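Cobalamin biosynthesis protein CobN (Mycobacterium tuberculosis, PDB 7C6O) serves as the large, catalytic subunit of cobaltochelatase, the enzyme that probably inserts cobalt into the corrin ring during cobalamin biosynthesis. Local coordinates at residues Gly624-Leu629 with Gly687-Ile692. Sequence-based numbering, arbitrary orientation.
Sequences GDIARL and GWLCEI
Ile-626 on helix 624-642 and Leu-689 on helix 675-694 mark the nearest backbone approach, their CA atoms 7.5 Å apart. The short helical axes come no closer than 11.1 Å and cross at -129°, an oblique crossing, nearer antiparallel than parallel. The touching atoms are apolar methyls and one indole carbon. Ile-626 supplies both of its branches. Its CG2 lies 3.5 Å from Leu-689 CD1, the two side chains running past one another and pointing opposite ways, whereas its CD1 meets Ile-692 CD1 at 3.8 Å, tip to tip. A chi1 of -68° splits the branches, CG1 beside the backbone N and CG2 anti to it, although CG2 also borders the Ile-692 methyl. This is helix-helix packing in a strand-free, largely helical part of the chain (43 of the 57 intervening residues are helical), and the centre of the contact lies about 37 Å from the centre of the chain. Leu-629 crosses Trp-688 at about a right angle, bringing CD2 to the ring edge, in its plane, 3.9 Å from CZ3. Ile-692 CD1 sits 3.6 Å over one face of the same indole, displaced from its middle, so this methyl lies against both Ile-626 and the ring. Arg-1120 of helix 1111-1123 touches Ile-626 and Trp-688. Beyond the apolar interface, Arg-628 forms a salt bridge to Asp-625, its NE (2.9 Å from OD1) and NH2 both donating to that one oxygen, which lies in the guanidinium plane.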
ATOM      1  N   GLY A 624      25.878  29.737  -0.499  1.00 15.54           N
ATOM      2  CA  GLY A 624      27.068  29.707  -1.335  1.00 14.64           C
ATOM      3  C   GLY A 624      26.889  30.443  -2.647  1.00 10.61           C
ATOM      4  O   GLY A 624      26.327  31.543  -2.703  1.00 12.31           O
ATOM      5  N   ASP A 625      27.359  29.820  -3.730  1.00 10.25           N
ATOM      6  CA  ASP A 625      27.340  30.482  -5.028  1.00 14.04           C
ATOM      7  C   ASP A 625      25.939  30.586  -5.611  1.00 13.16           C
ATOM      8  O   ASP A 625      25.712  31.413  -6.501  1.00 13.95           O
ATOM      9  CB  ASP A 625      28.265  29.753  -6.002  1.00 14.56           C
ATOM     10  CG  ASP A 625      29.726  30.086  -5.771  1.00 18.91           C
ATOM     11  OD1 ASP A 625      30.011  31.189  -5.253  1.00 18.21           O
ATOM     12  OD2 ASP A 625      30.589  29.248  -6.107  1.00 20.65           O
ATOM     13  N   ILE A 626      25.000  29.761  -5.146  1.00 14.35           N
ATOM     14  CA  ILE A 626      23.605  29.944  -5.529  1.00 16.10           C
ATOM     15  C   ILE A 626      23.079  31.260  -4.976  1.00 14.91           C
ATOM     16  O   ILE A 626      22.389  32.016  -5.673  1.00 15.38           O
ATOM     17  CB  ILE A 626      22.760  28.747  -5.052  1.00 20.06           C
ATOM     18  CG1 ILE A 626      23.147  27.482  -5.816  1.00 25.71           C
ATOM     19  CG2 ILE A 626      21.284  29.031  -5.226  1.00 21.34           C
ATOM     20  CD1 ILE A 626      22.483  26.234  -5.281  1.00 29.03           C
ATOM     21  N   ALA A 627      23.409  31.566  -3.718  1.00 14.80           N
ATOM     22  CA  ALA A 627      23.011  32.844  -3.141  1.00 18.05           C
ATOM     23  C   ALA A 627      23.726  34.004  -3.825  1.00 15.84           C
ATOM     24  O   ALA A 627      23.134  35.071  -4.029  1.00 14.78           O
ATOM     25  CB  ALA A 627      23.285  32.848  -1.636  1.00 15.46           C
ATOM     26  N   ARG A 628      24.999  33.816  -4.186  1.00 14.70           N
ATOM     27  CA  ARG A 628      25.723  34.859  -4.908  1.00 12.43           C
ATOM     28  C   ARG A 628      25.091  35.124  -6.268  1.00 13.98           C
ATOM     29  O   ARG A 628      25.001  36.277  -6.707  1.00 12.92           O
ATOM     30  CB  ARG A 628      27.193  34.464  -5.068  1.00 11.83           C
ATOM     31  CG  ARG A 628      28.113  35.630  -5.445  1.00 13.01           C
ATOM     32  CD  ARG A 628      29.476  35.139  -5.924  1.00 15.10           C
ATOM     33  NE  ARG A 628      29.995  34.050  -5.101  1.00 17.64           N
ATOM     34  CZ  ARG A 628      30.650  34.223  -3.956  1.00 17.39           C
ATOM     35  NH1 ARG A 628      30.873  35.446  -3.495  1.00 14.67           N
ATOM     36  NH2 ARG A 628      31.084  33.172  -3.275  1.00 16.82           N
ATOM     37  N   LEU A 629      24.645  34.065  -6.952  1.00 12.06           N
ATOM     38  CA  LEU A 629      23.983  34.239  -8.243  1.00 15.76           C
ATOM     39  C   LEU A 629      22.697  35.039  -8.096  1.00 15.67           C
ATOM     40  O   LEU A 629      22.394  35.903  -8.927  1.00 16.01           O
ATOM     41  CB  LEU A 629      23.697  32.875  -8.872  1.00 16.39           C
ATOM     42  CG  LEU A 629      22.907  32.880 -10.182  1.00 19.34           C
ATOM     43  CD1 LEU A 629      23.657  33.649 -11.258  1.00 18.72           C
ATOM     44  CD2 LEU A 629      22.629  31.456 -10.629  1.00 19.38           C
ATOM     45  N   GLY A 687      13.907  31.108 -13.125  1.00 20.02           N
ATOM     46  CA  GLY A 687      12.977  30.060 -12.742  1.00 20.34           C
ATOM     47  C   GLY A 687      13.659  28.912 -12.024  1.00 19.04           C
ATOM     48  O   GLY A 687      13.124  28.369 -11.053  1.00 19.58           O
ATOM     49  N   TRP A 688      14.852  28.530 -12.487  1.00 15.81           N
ATOM     50  CA  TRP A 688      15.590  27.444 -11.848  1.00 16.56           C
ATOM     51  C   TRP A 688      15.983  27.813 -10.426  1.00 14.78           C
ATOM     52  O   TRP A 688      15.761  27.041  -9.486  1.00 17.40           O
ATOM     53  CB  TRP A 688      16.828  27.093 -12.674  1.00 17.21           C
ATOM     54  CG  TRP A 688      17.827  26.249 -11.935  1.00 17.86           C
ATOM     55  CD1 TRP A 688      17.720  24.919 -11.643  1.00 18.67           C
ATOM     56  CD2 TRP A 688      19.089  26.676 -11.402  1.00 21.15           C
ATOM     57  NE1 TRP A 688      18.834  24.494 -10.957  1.00 20.31           N
ATOM     58  CE2 TRP A 688      19.689  25.552 -10.797  1.00 22.98           C
ATOM     59  CE3 TRP A 688      19.768  27.899 -11.377  1.00 21.92           C
ATOM     60  CZ2 TRP A 688      20.936  25.616 -10.175  1.00 21.54           C
ATOM     61  CZ3 TRP A 688      21.006  27.960 -10.758  1.00 22.64           C
ATOM     62  CH2 TRP A 688      21.577  26.825 -10.167  1.00 21.52           C
ATOM     63  N   LEU A 689      16.571  28.999 -10.250  1.00 14.53           N
ATOM     64  CA  LEU A 689      16.941  29.457  -8.916  1.00 15.83           C
ATOM     65  C   LEU A 689      15.724  29.530  -8.003  1.00 17.49           C
ATOM     66  O   LEU A 689      15.780  29.098  -6.845  1.00 18.30           O
ATOM     67  CB  LEU A 689      17.633  30.818  -9.013  1.00 16.89           C
ATOM     68  CG  LEU A 689      17.812  31.617  -7.721  1.00 26.05           C
ATOM     69  CD1 LEU A 689      18.638  30.836  -6.722  1.00 29.55           C
ATOM     70  CD2 LEU A 689      18.459  32.957  -8.017  1.00 32.09           C
ATOM     71  N   CYS A 690      14.611  30.060  -8.515  1.00 20.07           N
ATOM     72  CA  CYS A 690      13.395  30.159  -7.716  1.00 21.88           C
ATOM     73  C   CYS A 690      12.932  28.788  -7.241  1.00 20.65           C
ATOM     74  O   CYS A 690      12.555  28.622  -6.076  1.00 21.69           O
ATOM     75  CB  CYS A 690      12.296  30.847  -8.527  1.00 22.56           C
ATOM     76  SG  CYS A 690      10.714  31.016  -7.664  1.00 26.29           S
ATOM     77  N   GLU A 691      12.979  27.787  -8.120  1.00 17.66           N
ATOM     78  CA  GLU A 691      12.421  26.483  -7.774  1.00 18.93           C
ATOM     79  C   GLU A 691      13.305  25.728  -6.783  1.00 17.74           C
ATOM     80  O   GLU A 691      12.792  25.075  -5.866  1.00 18.83           O
ATOM     81  CB  GLU A 691      12.180  25.668  -9.045  1.00 23.76           C
ATOM     82  CG  GLU A 691      11.004  26.207  -9.861  1.00 27.41           C
ATOM     83  CD  GLU A 691      10.632  25.334 -11.045  1.00 33.70           C
ATOM     84  OE1 GLU A 691      11.464  24.506 -11.466  1.00 31.15           O
ATOM     85  OE2 GLU A 691       9.499  25.482 -11.554  1.00 35.79           O
ATOM     86  N   ILE A 692      14.630  25.808  -6.930  1.00 17.26           N
ATOM     87  CA  ILE A 692      15.484  25.107  -5.972  1.00 18.65           C
ATOM     88  C   ILE A 692      15.560  25.841  -4.638  1.00 16.98           C
ATOM     89  O   ILE A 692      15.870  25.219  -3.614  1.00 16.59           O
ATOM     90  CB  ILE A 692      16.902  24.874  -6.520  1.00 24.60           C
ATOM     91  CG1 ILE A 692      17.630  26.199  -6.747  1.00 25.54           C
ATOM     92  CG2 ILE A 692      16.852  24.047  -7.803  1.00 26.40           C
ATOM     93  CD1 ILE A 692      19.104  26.027  -7.061  1.00 27.58           C
TER